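Local coordinates for carbamate kinase (Aeropyrum pernix, PDB 2E9Y), which probably catalyses the reversible transfer of a phosphoryl group between ATP and carbamate, giving carbamoyl phosphate and ADP, at residues D215-S220 / G276-A281; D230-L235 / K291-G296. One frame throughout, in Å; residues are numbered along the deposited sequence.

Contact 1 (D215-S220 / G276-A281)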
loop_
_atom_site.group_PDB
_atom_site.type_symbol
_atom_site.label_atom_id
_atom_site.label_comp_id
_atom_site.label_asym_id
_atom_site.label_seq_id
_atom_site.Cartn_x
_atom_site.Cartn_y
_atom_site.Cartn_z
ATOM N N ASP A 215 15.632 -6.255 -8.005
ATOM C CA ASP A 215 16.549 -5.144 -7.771
ATOM C C ASP A 215 15.852 -3.838 -8.157
ATOM O O ASP A 215 15.373 -3.686 -9.286
ATOM C CB ASP A 215 17.816 -5.320 -8.610
ATOM C CG ASP A 215 18.856 -4.268 -8.314
ATOM O OD1 ASP A 215 18.754 -3.158 -8.877
ATOM O OD2 ASP A 215 19.771 -4.548 -7.511
ATOM N N LYS A 216 15.807 -2.888 -7.229
ATOM C CA LYS A 216 15.126 -1.625 -7.491
ATOM C C LYS A 216 15.771 -0.785 -8.587
ATOM O O LYS A 216 15.093 -0.012 -9.261
ATOM C CB LYS A 216 15.022 -0.801 -6.203
ATOM C CG LYS A 216 16.348 -0.358 -5.604
ATOM C CD LYS A 216 16.754 1.009 -6.119
ATOM C CE LYS A 216 17.905 1.581 -5.303
ATOM N NZ LYS A 216 18.258 2.950 -5.755
ATOM N N ASP A 217 17.077 -0.925 -8.767
ATOM C CA ASP A 217 17.753 -0.148 -9.799
ATOM C C ASP A 217 17.492 -0.736 -11.182
ATOM O O ASP A 217 17.189 0.001 -12.127
ATOM C CB ASP A 217 19.249 -0.067 -9.497
ATOM C CG ASP A 217 19.529 0.731 -8.237
ATOM O OD1 ASP A 217 19.006 1.860 -8.138
ATOM O OD2 ASP A 217 20.255 0.235 -7.349
ATOM N N LEU A 218 17.593 -2.055 -11.304
ATOM C CA LEU A 218 17.326 -2.706 -12.585
ATOM C C LEU A 218 15.878 -2.434 -12.982
ATOM O O LEU A 218 15.582 -2.143 -14.143
ATOM C CB LEU A 218 17.557 -4.217 -12.478
ATOM C CG LEU A 218 18.988 -4.646 -12.137
ATOM C CD1 LEU A 218 19.098 -6.163 -12.209
ATOM C CD2 LEU A 218 19.961 -3.987 -13.115
ATOM N N ALA A 219 14.975 -2.527 -12.009
ATOM C CA ALA A 219 13.559 -2.284 -12.263
ATOM C C ALA A 219 13.297 -0.833 -12.664
ATOM O O ALA A 219 12.514 -0.576 -13.576
ATOM C CB ALA A 219 12.726 -2.640 -11.023
ATOM N N SER A 220 13.946 0.107 -11.981
ATOM C CA SER A 220 13.780 1.531 -12.280
ATOM C C SER A 220 14.274 1.848 -13.685
ATOM O O SER A 220 13.696 2.681 -14.385
ATOM C CB SER A 220 14.546 2.389 -11.267
ATOM O OG SER A 220 13.986 2.265 -9.970
ATOM N N GLY A 276 27.359 -2.374 -8.476
ATOM C CA GLY A 276 27.223 -3.209 -9.659
ATOM C C GLY A 276 25.869 -3.091 -10.337
ATOM O O GLY A 276 25.799 -2.784 -11.529
ATOM N N PRO A 277 24.768 -3.345 -9.613
ATOM C CA PRO A 277 23.425 -3.252 -10.193
ATOM C C PRO A 277 23.103 -1.861 -10.733
ATOM O O PRO A 277 22.392 -1.725 -11.727
ATOM C CB PRO A 277 22.520 -3.643 -9.027
ATOM C CG PRO A 277 23.360 -4.626 -8.284
ATOM C CD PRO A 277 24.710 -3.950 -8.269
ATOM N N LYS A 278 23.628 -0.832 -10.075
ATOM C CA LYS A 278 23.386 0.540 -10.499
ATOM C C LYS A 278 24.069 0.816 -11.839
ATOM O O LYS A 278 23.493 1.467 -12.716
ATOM C CB LYS A 278 23.876 1.516 -9.426
ATOM C CG LYS A 278 23.038 1.461 -8.144
ATOM C CD LYS A 278 23.642 2.296 -7.028
ATOM C CE LYS A 278 22.683 2.396 -5.847
ATOM N NZ LYS A 278 22.180 1.065 -5.422
ATOM N N VAL A 279 25.290 0.315 -11.999
ATOM C CA VAL A 279 26.012 0.504 -13.250
ATOM C C VAL A 279 25.300 -0.284 -14.345
ATOM O O VAL A 279 25.127 0.207 -15.454
ATOM C CB VAL A 279 27.484 0.028 -13.131
ATOM C CG1 VAL A 279 28.123 -0.100 -14.516
ATOM C CG2 VAL A 279 28.269 1.024 -12.295
ATOM N N GLU A 280 24.870 -1.498 -14.020
ATOM C CA GLU A 280 24.171 -2.337 -14.990
ATOM C C GLU A 280 22.897 -1.633 -15.447
ATOM O O GLU A 280 22.583 -1.599 -16.638
ATOM C CB GLU A 280 23.807 -3.689 -14.370
ATOM C CG GLU A 280 23.296 -4.702 -15.387
ATOM C CD GLU A 280 22.711 -5.947 -14.744
ATOM O OE1 GLU A 280 23.307 -6.455 -13.771
ATOM O OE2 GLU A 280 21.660 -6.423 -15.220
ATOM N N ALA A 281 22.166 -1.073 -14.486
ATOM C CA ALA A 281 20.920 -0.362 -14.759
ATOM C C ALA A 281 21.156 0.842 -15.667
ATOM O O ALA A 281 20.428 1.052 -16.639
ATOM C CB ALA A 281 20.285 0.099 -13.444
#
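Two helix segments run almost parallel, 8° apart with their axes 8.2 Å from each other at closest approach, and D217 reaches across between them. Its CG lies beside its own backbone N (chi1 -66°), which turns the carboxylate toward the obliquely crossing chain of K278. That lysine follows an extended path until its last torsion bends, bringing NZ onto the syn lone pair of D217 OD2 at 2.8 Å; on the way its CG passes the same oxygen. The other oxygen, D217 OD1, is met by K216 NZ at 2.7 Å, from above the carboxylate plane. With one carboxylate shared by two ammonium groups whose NZ atoms, K216 to K278, are 4.4 Å apart, D217 probably stays ionised and offsets their repulsion. An alanine here would remove both salt bridges and would probably leave the two lysines poorly balanced and the helices less firmly joined. D215, with CG anti to its backbone N, caps helix 216-226: OD1 accepts L218 N through its anti lone pair at 2.9 Å and D217 N more weakly. The D215 side chain thereby crosses that of P277 at about a right angle, with D215 OD2 3.3 Å from P277 CB. One residue after D217, L218 CD2 lies against P277 O and, 3.6 Å away, E280 OE2, whose charge is paired with R169. A281 CB packs against the backbone of D217, 3.4 Å from D217 O. K216 NZ also bonds L11 O. D217, K278 and A281 rest on I234 of strand 231-236, and K216 and S220 on A10 of strand 6-10, so the two helices pack side by side on one face of the central sheet, consistent with the amino acid kinase fold; V279 and E280 also touch helix 258-266.

Contact 2 (D230-L235 / K291-G296)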
loop_
_atom_site.group_PDB
_atom_site.type_symbol
_atom_site.label_atom_id
_atom_site.label_comp_id
_atom_site.label_asym_id
_atom_site.label_seq_id
_atom_site.Cartn_x
_atom_site.Cartn_y
_atom_site.Cartn_z
ATOM N N ASP A 230 13.117 10.863 -20.168
ATOM C CA ASP A 230 14.211 11.629 -20.745
ATOM C C ASP A 230 15.513 11.354 -20.000
ATOM O O ASP A 230 16.602 11.574 -20.531
ATOM C CB ASP A 230 13.887 13.126 -20.678
ATOM C CG ASP A 230 12.654 13.493 -21.483
ATOM O OD1 ASP A 230 12.713 13.424 -22.727
ATOM O OD2 ASP A 230 11.621 13.846 -20.875
ATOM N N LEU A 231 15.402 10.858 -18.771
ATOM C CA LEU A 231 16.592 10.593 -17.976
ATOM C C LEU A 231 16.356 9.596 -16.854
ATOM O O LEU A 231 15.277 9.558 -16.269
ATOM C CB LEU A 231 17.102 11.905 -17.368
ATOM C CG LEU A 231 18.300 11.872 -16.411
ATOM C CD1 LEU A 231 19.550 11.437 -17.159
ATOM C CD2 LEU A 231 18.515 13.254 -15.808
ATOM N N LEU A 232 17.369 8.778 -16.584
ATOM C CA LEU A 232 17.322 7.819 -15.486
ATOM C C LEU A 232 18.341 8.352 -14.491
ATOM O O LEU A 232 19.501 8.593 -14.840
ATOM C CB LEU A 232 17.731 6.407 -15.932
ATOM C CG LEU A 232 17.992 5.412 -14.786
ATOM C CD1 LEU A 232 16.710 5.192 -13.978
ATOM C CD2 LEU A 232 18.498 4.092 -15.339
ATOM N N VAL A 233 17.898 8.555 -13.258
ATOM C CA VAL A 233 18.769 9.066 -12.212
ATOM C C VAL A 233 18.815 8.081 -11.052
ATOM O O VAL A 233 17.774 7.635 -10.572
ATOM C CB VAL A 233 18.245 10.414 -11.666
ATOM C CG1 VAL A 233 19.169 10.932 -10.567
ATOM C CG2 VAL A 233 18.127 11.425 -12.796
ATOM N N ILE A 234 20.019 7.730 -10.616
ATOM C CA ILE A 234 20.167 6.835 -9.477
ATOM C C ILE A 234 20.866 7.622 -8.376
ATOM O O ILE A 234 22.024 8.011 -8.522
ATOM C CB ILE A 234 21.005 5.593 -9.819
ATOM C CG1 ILE A 234 20.308 4.783 -10.917
ATOM C CG2 ILE A 234 21.163 4.725 -8.578
ATOM C CD1 ILE A 234 21.073 3.560 -11.354
ATOM N N LEU A 235 20.155 7.867 -7.282
ATOM C CA LEU A 235 20.719 8.626 -6.172
ATOM C C LEU A 235 21.136 7.699 -5.042
ATOM O O LEU A 235 20.306 6.999 -4.459
ATOM C CB LEU A 235 19.704 9.652 -5.664
ATOM C CG LEU A 235 19.279 10.731 -6.666
ATOM C CD1 LEU A 235 18.269 11.660 -6.014
ATOM C CD2 LEU A 235 20.502 11.526 -7.131
ATOM N N LYS A 291 19.540 7.465 -24.497
ATOM C CA LYS A 291 19.613 8.690 -23.706
ATOM C C LYS A 291 20.567 8.495 -22.529
ATOM O O LYS A 291 20.808 7.369 -22.091
ATOM C CB LYS A 291 18.224 9.078 -23.194
ATOM C CG LYS A 291 17.260 9.519 -24.287
ATOM C CD LYS A 291 15.879 9.805 -23.723
ATOM C CE LYS A 291 14.994 10.519 -24.738
ATOM N NZ LYS A 291 14.804 9.736 -25.988
ATOM N N PRO A 292 21.133 9.593 -22.011
ATOM C CA PRO A 292 22.062 9.495 -20.881
ATOM C C PRO A 292 21.398 9.077 -19.568
ATOM O O PRO A 292 20.207 9.293 -19.357
ATOM C CB PRO A 292 22.645 10.905 -20.782
ATOM C CG PRO A 292 22.517 11.438 -22.171
ATOM C CD PRO A 292 21.159 10.948 -22.590
ATOM N N ALA A 293 22.191 8.472 -18.694
ATOM C CA ALA A 293 21.732 8.057 -17.377
ATOM C C ALA A 293 22.786 8.629 -16.441
ATOM O O ALA A 293 23.938 8.791 -16.837
ATOM C CB ALA A 293 21.696 6.540 -17.271
ATOM N N VAL A 294 22.406 8.954 -15.213
ATOM C CA VAL A 294 23.383 9.502 -14.285
ATOM C C VAL A 294 23.278 8.863 -12.903
ATOM O O VAL A 294 22.184 8.570 -12.419
ATOM C CB VAL A 294 23.231 11.041 -14.181
ATOM C CG1 VAL A 294 21.831 11.402 -13.688
ATOM C CG2 VAL A 294 24.303 11.608 -13.264
ATOM N N ILE A 295 24.435 8.624 -12.292
ATOM C CA ILE A 295 24.505 8.033 -10.962
ATOM C C ILE A 295 25.224 9.027 -10.062
ATOM O O ILE A 295 26.369 9.404 -10.329
ATOM C CB ILE A 295 25.286 6.706 -10.979
ATOM C CG1 ILE A 295 24.559 5.689 -11.866
ATOM C CG2 ILE A 295 25.427 6.163 -9.558
ATOM C CD1 ILE A 295 25.352 4.424 -12.133
ATOM N N GLY A 296 24.551 9.464 -9.002
ATOM C CA GLY A 296 25.171 10.424 -8.108
ATOM C C GLY A 296 24.674 10.380 -6.679
ATOM O O GLY A 296 23.959 9.461 -6.280
#
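V294 O is gripped twice by the neighbouring strand: I234 N donates a hydrogen bond of 2.9 Å nearly along the C=O axis, and V233 CA adds a CA-H...O contact at 3.5 Å. Similar bonds lie before and after it, V294 N to L232 O and G296 N to I234 O, each 3.0 Å and nearly linear, so parallel strands 231-235 and 293-296 are stitched in alternation. Side chains then pair on both faces of the sheet. On one, V233 and V294 lie side by side, V233 CG2 3.8 Å from V294 CG1; that methyl sits between the backbone N and the carbonyl carbon (chi1 60°), a crowded position. V304 of helix 301-305 packs against both valines. On the other face I234 and I295 run alongside each other, I295 CG1 4.1 Å from I234 CB, and L232 and A293 meet through their CB atoms, and both touch F285 of helix 275-289. Where the chain enters the strands, L231 CD1 presses tightly on P292 O, 3.1 Å away, and the aliphatic part of K291 lies along D230 O, while D230 OD2 accepts from L6 N. Polarity across the pair is thus almost confined to the backbone, and the side chains contribute hydrocarbon packing, as befits interior strands of an alpha/beta sheet.

How the contacts relate
Contacts 1 and 2, with centres about 11 Å apart, are two layers of one alpha/beta unit. Their segments alternate along the chain: helix 216-226 leads into strand 231-236, and later helix 275-289 leads into strand 293-297, so two helix-then-strand units lie side by side. The helices joined in 215-220/276-281 cover the sheet face bearing L232, I234 and I295; K278 O approaches both I234 CD1 and I295 CD1 in packing contact. Strand 231-236 also pairs with 6-10, tying both contacts to the first strand of the sheet. This layering is consistent with the helix-covered sheet of the amino acid kinase fold.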